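Prolyl endopeptidase (Myxococcus xanthus, PDB 2BKL) probably hydrolyses oligopeptides on the carboxyl side of proline and, to a much lesser extent, alanine residues, as a serine peptidase of the prolyl oligopeptidase family. Local coordinates at residues 142-146 / 615-619. Residue numbers count along the deposited sequence, not the author numbering.
Sequences NAADE and HDDRV. With ZAH (N-[(benzyloxy)carbonyl]-L-alanyl-L-proline), chain C.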
loop_
_atom_site.group_PDB
_atom_site.type_symbol
_atom_site.label_atom_id
_atom_site.label_comp_id
_atom_site.label_asym_id
_atom_site.label_seq_id
_atom_site.Cartn_x
_atom_site.Cartn_y
_atom_site.Cartn_z
ATOM N N ASN A 142 3.216 7.370 -16.047
ATOM C CA ASN A 142 1.857 7.089 -15.622
ATOM C C ASN A 142 1.760 6.737 -14.141
ATOM O O ASN A 142 0.762 6.183 -13.713
ATOM C CB ASN A 142 1.269 5.982 -16.504
ATOM C CG ASN A 142 1.242 6.378 -17.957
ATOM O OD1 ASN A 142 0.654 7.404 -18.323
ATOM N ND2 ASN A 142 1.931 5.605 -18.796
ATOM N N ALA A 143 2.771 7.083 -13.349
ATOM C CA ALA A 143 2.859 6.652 -11.944
ATOM C C ALA A 143 2.716 5.137 -11.794
ATOM O O ALA A 143 2.298 4.627 -10.750
ATOM C CB ALA A 143 1.838 7.405 -11.068
ATOM N N ALA A 144 3.100 4.403 -12.834
ATOM C CA ALA A 144 3.108 2.942 -12.788
ATOM C C ALA A 144 4.392 2.445 -12.105
ATOM O O ALA A 144 5.200 3.247 -11.598
ATOM C CB ALA A 144 2.934 2.362 -14.173
ATOM N N ASP A 145 4.570 1.138 -11.989
ATOM C CA ASP A 145 5.703 0.628 -11.216
ATOM C C ASP A 145 7.041 0.727 -11.940
ATOM O O ASP A 145 8.081 0.944 -11.305
ATOM C CB ASP A 145 5.493 -0.834 -10.827
ATOM C CG ASP A 145 4.420 -1.026 -9.780
ATOM O OD1 ASP A 145 3.817 -0.052 -9.247
ATOM O OD2 ASP A 145 4.088 -2.190 -9.482
ATOM N N GLU A 146 7.023 0.601 -13.257
ATOM C CA GLU A 146 8.234 0.643 -14.047
ATOM C C GLU A 146 8.904 1.993 -13.784
ATOM O O GLU A 146 8.253 3.050 -13.828
ATOM C CB GLU A 146 7.936 0.470 -15.559
ATOM C CG GLU A 146 9.158 0.083 -16.398
ATOM C CD GLU A 146 9.692 -1.318 -16.092
ATOM O OE1 GLU A 146 8.917 -2.174 -15.644
ATOM O OE2 GLU A 146 10.912 -1.567 -16.293
ATOM N N HIS A 615 -2.917 1.627 -17.002
ATOM C CA HIS A 615 -1.498 1.283 -17.028
ATOM C C HIS A 615 -1.074 0.576 -15.750
ATOM O O HIS A 615 0.063 0.686 -15.316
ATOM C CB HIS A 615 -0.637 2.533 -17.223
ATOM C CG HIS A 615 -0.429 2.908 -18.647
ATOM N ND1 HIS A 615 -1.214 3.838 -19.290
ATOM C CD2 HIS A 615 0.484 2.487 -19.551
ATOM C CE1 HIS A 615 -0.793 3.980 -20.534
ATOM N NE2 HIS A 615 0.236 3.172 -20.721
ATOM N N ASP A 616 -1.971 -0.208 -15.183
ATOM C CA ASP A 616 -1.629 -1.013 -14.004
ATOM C C ASP A 616 -0.751 -2.192 -14.413
ATOM O O ASP A 616 -1.215 -3.199 -14.948
ATOM C CB ASP A 616 -2.898 -1.468 -13.292
ATOM C CG ASP A 616 -2.636 -2.047 -11.924
ATOM O OD1 ASP A 616 -1.462 -2.423 -11.617
ATOM O OD2 ASP A 616 -3.575 -2.136 -11.100
ATOM N N ASP A 617 0.542 -2.030 -14.164
ATOM C CA ASP A 617 1.542 -3.066 -14.445
ATOM C C ASP A 617 1.871 -3.953 -13.238
ATOM O O ASP A 617 2.887 -4.654 -13.203
ATOM C CB ASP A 617 2.844 -2.465 -15.049
ATOM C CG ASP A 617 3.536 -1.457 -14.142
ATOM O OD1 ASP A 617 2.953 -1.049 -13.118
ATOM O OD2 ASP A 617 4.706 -1.035 -14.437
ATOM N N ARG A 618 1.000 -3.933 -12.259
ATOM C CA ARG A 618 1.127 -4.778 -11.075
ATOM C C ARG A 618 0.002 -5.803 -11.064
ATOM O O ARG A 618 0.256 -7.008 -11.152
ATOM C CB ARG A 618 1.119 -3.926 -9.816
ATOM C CG ARG A 618 1.561 -4.704 -8.583
ATOM C CD ARG A 618 1.541 -3.962 -7.241
ATOM N NE ARG A 618 2.267 -2.697 -7.296
ATOM C CZ ARG A 618 2.295 -1.803 -6.307
ATOM N NH1 ARG A 618 1.716 -2.042 -5.141
ATOM N NH2 ARG A 618 2.934 -0.651 -6.470
ATOM N N VAL A 619 -1.234 -5.310 -10.945
ATOM C CA VAL A 619 -2.440 -6.118 -10.998
ATOM C C VAL A 619 -3.045 -6.022 -12.374
ATOM O O VAL A 619 -3.466 -4.952 -12.817
ATOM C CB VAL A 619 -3.458 -5.646 -9.935
ATOM C CG1 VAL A 619 -4.819 -6.344 -10.114
ATOM C CG2 VAL A 619 -2.898 -5.906 -8.518
HETATM C C1 ZAH C . -2.792 -4.929 -4.069
HETATM O O2 ZAH C . -3.345 -5.438 -2.877
HETATM C C3 ZAH C . -1.689 -5.839 -4.661
HETATM C C4 ZAH C . -2.238 -7.211 -5.063
HETATM C C5 ZAH C . -2.046 -8.124 -3.859
HETATM C C6 ZAH C . -0.915 -7.547 -3.048
HETATM N N7 ZAH C . -0.661 -6.261 -3.685
HETATM C C8 ZAH C . 0.358 -5.477 -3.338
HETATM O O9 ZAH C . 0.543 -4.365 -4.026
HETATM C C10 ZAH C . 1.473 -5.964 -2.386
HETATM C C11 ZAH C . 0.917 -5.672 -0.993
HETATM N N14 ZAH C . 2.697 -5.224 -2.562
HETATM C C15 ZAH C . 3.477 -5.428 -3.597
HETATM O O16 ZAH C . 3.228 -6.373 -4.467
HETATM O O17 ZAH C . 4.646 -4.610 -3.734
HETATM C C18 ZAH C . 5.357 -4.794 -4.984
HETATM C C19 ZAH C . 6.412 -3.706 -5.210
HETATM C C20 ZAH C . 7.515 -3.633 -4.349
HETATM C C21 ZAH C . 8.476 -2.640 -4.536
HETATM C C22 ZAH C . 8.346 -1.739 -5.596
HETATM C C23 ZAH C . 7.260 -1.822 -6.473
HETATM C C24 ZAH C . 6.291 -2.806 -6.276
HETATM O O HOH W 1 1.395 0.334 -11.243
HETATM O O HOH W 2 4.824 -4.194 -11.102
HETATM O O HOH W 3 6.405 -3.142 -15.074
#
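Two carboxylates, one from each loop, tie the loop after strand 134-141 to the loop that follows strand 607-613. D617, with chi1 at p, turns its carboxylate onto the backbone of 142-146: OD1 accepts a hydrogen bond from D145 N at 2.9 Å and OD2 one from E146 N at 3.1 Å. In return D145, with chi1 at m, meets the guanidinium of R618 edge-on in a bidentate salt bridge, D145 OD2 to R618 NE at 2.9 Å and D145 OD1 to R618 NH2 at 3.0 Å. The arginine reaches this position through an extended tt start that bends only at chi3 (m), and its remaining nitrogen, NH1, donates to O9 of ZAH at 2.8 Å, while ZAH C24 lies over one guanidinium face. The like charges D145 OD2 and D617 OD1 come within 4.0 Å, each carboxylate having its own donors; water 1 donates to D617 OD1 and, weakly, to D145 OD1, and water 2 joins D145 OD2 to D617 O. Water 3 links D617 OD2 to E146 OE1, which is also salt-bridged to R198. At the other end, N142 ND2 sits over one face of the H615 ring, 3.5 Å from its CD2. D616 OD1 accepts hydrogen bonds from R618 N (an Asx turn) and V619 N (an Asx motif); its OD2 is hydrogen-bonded to H651 ND1, consistent with the acid of a Ser-His-Asp triad with S533. This is the substrate cleft of a prolyl oligopeptidase, where D145 of a β-propeller loop salt-bridges R618, one of several ligand-bonding residues of the α/β-hydrolase domain.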